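PDB 6M6Q: dicer Related Helicase from Caenorhabditis elegans, which probably hydrolyses ATP and acts on RNA as a helicase of the RIG-I-like receptor subfamily, the chain here being its N-terminal domain. Local coordinates for residues B[143-151]-B[219-229]. Sequence-based numbering, arbitrary orientation.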
loop_
_atom_site.group_PDB
_atom_site.type_symbol
_atom_site.label_atom_id
_atom_site.label_comp_id
_atom_site.label_asym_id
_atom_site.label_seq_id
_atom_site.Cartn_x
_atom_site.Cartn_y
_atom_site.Cartn_z
ATOM N N ASN B 143 -9.012 26.494 8.005
ATOM C CA ASN B 143 -8.627 27.481 9.047
ATOM C C ASN B 143 -7.209 28.000 8.760
ATOM O O ASN B 143 -6.920 29.154 9.135
ATOM C CB ASN B 143 -8.722 26.888 10.455
ATOM C CG ASN B 143 -10.135 26.556 10.890
ATOM O OD1 ASN B 143 -11.107 26.880 10.211
ATOM N ND2 ASN B 143 -10.257 25.913 12.034
ATOM N N TYR B 144 -6.362 27.191 8.106
ATOM C CA TYR B 144 -4.953 27.553 7.777
ATOM C C TYR B 144 -4.944 28.545 6.604
ATOM O O TYR B 144 -4.362 29.617 6.737
ATOM C CB TYR B 144 -4.094 26.313 7.467
ATOM C CG TYR B 144 -2.750 26.643 6.855
ATOM C CD1 TYR B 144 -1.738 27.228 7.607
ATOM C CD2 TYR B 144 -2.502 26.418 5.506
ATOM C CE1 TYR B 144 -0.529 27.588 7.032
ATOM C CE2 TYR B 144 -1.288 26.757 4.919
ATOM C CZ TYR B 144 -0.306 27.365 5.682
ATOM O OH TYR B 144 0.895 27.709 5.131
ATOM N N ASP B 145 -5.533 28.160 5.479
ATOM C CA ASP B 145 -5.507 28.932 4.207
ATOM C C ASP B 145 -6.752 28.571 3.384
ATOM O O ASP B 145 -6.876 27.385 2.954
ATOM C CB ASP B 145 -4.221 28.667 3.420
ATOM C CG ASP B 145 -4.037 29.552 2.206
ATOM O OD1 ASP B 145 -3.585 30.679 2.377
ATOM O OD2 ASP B 145 -4.310 29.090 1.111
ATOM N N LYS B 146 -7.630 29.558 3.173
ATOM C CA LYS B 146 -8.909 29.416 2.434
ATOM C C LYS B 146 -8.611 29.036 0.976
ATOM O O LYS B 146 -9.356 28.210 0.425
ATOM C CB LYS B 146 -9.701 30.726 2.501
ATOM C CG LYS B 146 -9.926 31.284 3.902
ATOM C CD LYS B 146 -11.229 30.848 4.505
ATOM C CE LYS B 146 -11.333 31.173 5.978
ATOM N NZ LYS B 146 -11.570 32.619 6.201
ATOM N N GLU B 147 -7.568 29.633 0.375
ATOM C CA GLU B 147 -7.201 29.429 -1.058
ATOM C C GLU B 147 -6.796 27.969 -1.264
ATOM O O GLU B 147 -7.233 27.375 -2.247
ATOM C CB GLU B 147 -6.052 30.354 -1.475
ATOM C CG GLU B 147 -5.884 30.487 -2.985
ATOM C CD GLU B 147 -5.156 29.353 -3.687
ATOM O OE1 GLU B 147 -5.307 29.234 -4.912
ATOM O OE2 GLU B 147 -4.415 28.621 -3.028
ATOM N N LEU B 148 -5.969 27.433 -0.366
ATOM C CA LEU B 148 -5.477 26.039 -0.419
ATOM C C LEU B 148 -6.664 25.095 -0.212
ATOM O O LEU B 148 -6.799 24.153 -1.018
ATOM C CB LEU B 148 -4.379 25.851 0.638
ATOM C CG LEU B 148 -3.563 24.553 0.573
ATOM C CD1 LEU B 148 -2.956 24.318 -0.809
ATOM C CD2 LEU B 148 -2.469 24.570 1.630
ATOM N N TYR B 149 -7.556 25.406 0.738
ATOM C CA TYR B 149 -8.845 24.680 0.933
ATOM C C TYR B 149 -9.564 24.613 -0.402
ATOM O O TYR B 149 -9.845 23.508 -0.869
ATOM C CB TYR B 149 -9.716 25.338 2.006
ATOM C CG TYR B 149 -11.143 24.847 2.072
ATOM C CD1 TYR B 149 -12.176 25.591 1.515
ATOM C CD2 TYR B 149 -11.481 23.680 2.742
ATOM C CE1 TYR B 149 -13.496 25.172 1.581
ATOM C CE2 TYR B 149 -12.799 23.247 2.821
ATOM C CZ TYR B 149 -13.811 24.006 2.250
ATOM O OH TYR B 149 -15.109 23.605 2.331
ATOM N N GLY B 150 -9.742 25.769 -1.040
ATOM C CA GLY B 150 -10.411 25.890 -2.343
ATOM C C GLY B 150 -9.750 25.028 -3.400
ATOM O O GLY B 150 -10.470 24.301 -4.120
ATOM N N TYR B 151 -8.425 25.098 -3.473
ATOM C CA TYR B 151 -7.590 24.430 -4.496
ATOM C C TYR B 151 -7.763 22.904 -4.375
ATOM O O TYR B 151 -7.804 22.203 -5.435
ATOM C CB TYR B 151 -6.136 24.887 -4.349
ATOM C CG TYR B 151 -5.245 24.508 -5.503
ATOM C CD1 TYR B 151 -5.135 25.313 -6.625
ATOM C CD2 TYR B 151 -4.515 23.330 -5.479
ATOM C CE1 TYR B 151 -4.337 24.949 -7.704
ATOM C CE2 TYR B 151 -3.703 22.958 -6.542
ATOM C CZ TYR B 151 -3.608 23.774 -7.658
ATOM O OH TYR B 151 -2.830 23.404 -8.718
ATOM N N GLU B 219 3.184 25.782 -10.023
ATOM C CA GLU B 219 2.409 25.201 -8.891
ATOM C C GLU B 219 3.365 24.439 -7.971
ATOM O O GLU B 219 3.077 24.393 -6.762
ATOM C CB GLU B 219 1.278 24.281 -9.365
ATOM C CG GLU B 219 0.267 24.948 -10.280
ATOM C CD GLU B 219 -0.671 25.953 -9.631
ATOM O OE1 GLU B 219 -0.190 26.816 -8.874
ATOM O OE2 GLU B 219 -1.885 25.907 -9.938
ATOM N N VAL B 220 4.504 23.955 -8.492
ATOM C CA VAL B 220 5.525 23.245 -7.668
ATOM C C VAL B 220 6.494 24.237 -6.983
ATOM O O VAL B 220 6.753 24.029 -5.803
ATOM C CB VAL B 220 6.258 22.174 -8.474
ATOM C CG1 VAL B 220 7.571 21.794 -7.813
ATOM C CG2 VAL B 220 5.374 20.941 -8.672
ATOM N N PHE B 221 6.989 25.280 -7.663
ATOM C CA PHE B 221 8.076 26.146 -7.121
ATOM C C PHE B 221 7.553 27.522 -6.672
ATOM O O PHE B 221 8.133 28.083 -5.757
ATOM C CB PHE B 221 9.209 26.310 -8.132
ATOM C CG PHE B 221 9.913 25.032 -8.496
ATOM C CD1 PHE B 221 10.856 24.466 -7.653
ATOM C CD2 PHE B 221 9.624 24.384 -9.691
ATOM C CE1 PHE B 221 11.479 23.273 -7.994
ATOM C CE2 PHE B 221 10.258 23.195 -10.034
ATOM C CZ PHE B 221 11.176 22.639 -9.183
ATOM N N ASN B 222 6.576 28.111 -7.356
ATOM C CA ASN B 222 6.291 29.561 -7.184
ATOM C C ASN B 222 4.965 29.782 -6.452
ATOM O O ASN B 222 4.763 30.914 -5.979
ATOM C CB ASN B 222 6.402 30.305 -8.514
ATOM C CG ASN B 222 7.829 30.329 -9.016
ATOM O OD1 ASN B 222 8.090 30.067 -10.188
ATOM N ND2 ASN B 222 8.765 30.558 -8.107
ATOM N N LYS B 223 4.107 28.766 -6.321
ATOM C CA LYS B 223 2.878 28.884 -5.480
ATOM C C LYS B 223 3.264 28.742 -4.006
ATOM O O LYS B 223 3.757 27.675 -3.628
ATOM C CB LYS B 223 1.807 27.870 -5.870
ATOM C CG LYS B 223 0.432 28.156 -5.297
ATOM C CD LYS B 223 -0.405 29.058 -6.199
ATOM C CE LYS B 223 -1.615 29.640 -5.497
ATOM N NZ LYS B 223 -2.835 28.841 -5.765
ATOM N N GLY B 224 3.056 29.807 -3.226
ATOM C CA GLY B 224 3.536 29.959 -1.840
ATOM C C GLY B 224 2.934 28.934 -0.887
ATOM O O GLY B 224 3.630 28.553 0.048
ATOM N N ASN B 225 1.667 28.539 -1.071
ATOM C CA ASN B 225 0.982 27.603 -0.132
ATOM C C ASN B 225 1.176 26.147 -0.604
ATOM O O ASN B 225 0.621 25.257 0.032
ATOM C CB ASN B 225 -0.482 27.987 0.119
ATOM C CG ASN B 225 -1.312 28.226 -1.129
ATOM O OD1 ASN B 225 -0.989 27.742 -2.216
ATOM N ND2 ASN B 225 -2.414 28.946 -0.969
ATOM N N HIS B 226 1.969 25.916 -1.651
ATOM C CA HIS B 226 2.420 24.563 -2.081
ATOM C C HIS B 226 3.854 24.324 -1.596
ATOM O O HIS B 226 4.552 23.460 -2.190
ATOM C CB HIS B 226 2.309 24.424 -3.594
ATOM C CG HIS B 226 0.912 24.461 -4.093
ATOM N ND1 HIS B 226 0.618 24.253 -5.419
ATOM C CD2 HIS B 226 -0.274 24.590 -3.453
ATOM C CE1 HIS B 226 -0.682 24.311 -5.595
ATOM N NE2 HIS B 226 -1.255 24.512 -4.402
ATOM N N GLN B 227 4.293 25.123 -0.624
ATOM C CA GLN B 227 5.656 25.099 -0.041
ATOM C C GLN B 227 5.515 24.782 1.434
ATOM O O GLN B 227 4.534 25.256 2.044
ATOM C CB GLN B 227 6.358 26.453 -0.164
ATOM C CG GLN B 227 6.218 27.114 -1.516
ATOM C CD GLN B 227 7.012 26.382 -2.551
ATOM O OE1 GLN B 227 8.152 25.976 -2.304
ATOM N NE2 GLN B 227 6.397 26.163 -3.705
ATOM N N LEU B 228 6.429 23.983 1.981
ATOM C CA LEU B 228 6.387 23.577 3.402
ATOM C C LEU B 228 7.034 24.687 4.214
ATOM O O LEU B 228 7.933 25.357 3.682
ATOM C CB LEU B 228 7.096 22.232 3.586
ATOM C CG LEU B 228 6.607 21.088 2.684
ATOM C CD1 LEU B 228 7.479 19.848 2.866
ATOM C CD2 LEU B 228 5.133 20.751 2.950
ATOM N N SER B 229 6.513 24.924 5.414
ATOM C CA SER B 229 6.902 26.024 6.325
ATOM C C SER B 229 7.948 25.539 7.338
ATOM O O SER B 229 8.673 26.410 7.858
ATOM C CB SER B 229 5.700 26.593 7.031
ATOM O OG SER B 229 4.714 27.017 6.108
HETATM O O HOH W 1 3.317 29.119 6.279
HETATM O O HOH W 2 -2.857 23.624 -11.267
#
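Asn225 reaches across to Asp145, the N-cap of helix 146-152, and to Glu147 in its first turn, in the all-helical N-terminal domain, where the end of helix 210-221 and the loop after it pack along that short helix. Hydrogen bonds and a salt bridge form one group. The amide nitrogen ND2 of Asn225 donates to Asp145 OD2 at 2.8 Å and to Glu147 OE2 at 2.9 Å, an NH2 group well suited to joining two carboxylates. The second bond is the straighter (154° at the hydrogen), and the carboxylate and amide planes are nearly parallel there; Asp145 instead is met from above its carboxylate plane. OD2 of Asp145 also accepts from Leu148 N, the capping bond, so one oxygen both caps the helix and ties it to the loop.

The two oxygens of Glu147 take different partners. While OE2 takes the amide, OE1 forms a salt bridge with Lys223 NZ at 2.6 Å, the ammonium lying above the carboxylate plane. The lysine probably offsets some of the negative charge gathered here.

Aromatic and apolar packing flanks this cluster. The edge of His226 points at one face of Tyr151 in a T-shaped pair, ring centroids 4.7 Å apart and planes at 63°. The imidazole is fixed in rotation by ND1, which donates to Glu219 O nearly in the ring plane, while Lys223 CG covers one of its faces. Leu148, its CG anti to the backbone N (chi1 -169°), brings CD1 to 3.8 Å from His226 CD2, its branched, apolar end packing at the ring edge.

Water links both ends. One joins Tyr144 OH, itself hydrogen-bonded to Lys35 NZ of helix 33-42, to Ser229 OG; the other bonds Tyr151 OH and donates to Glu219 OE2 at 2.8 Å.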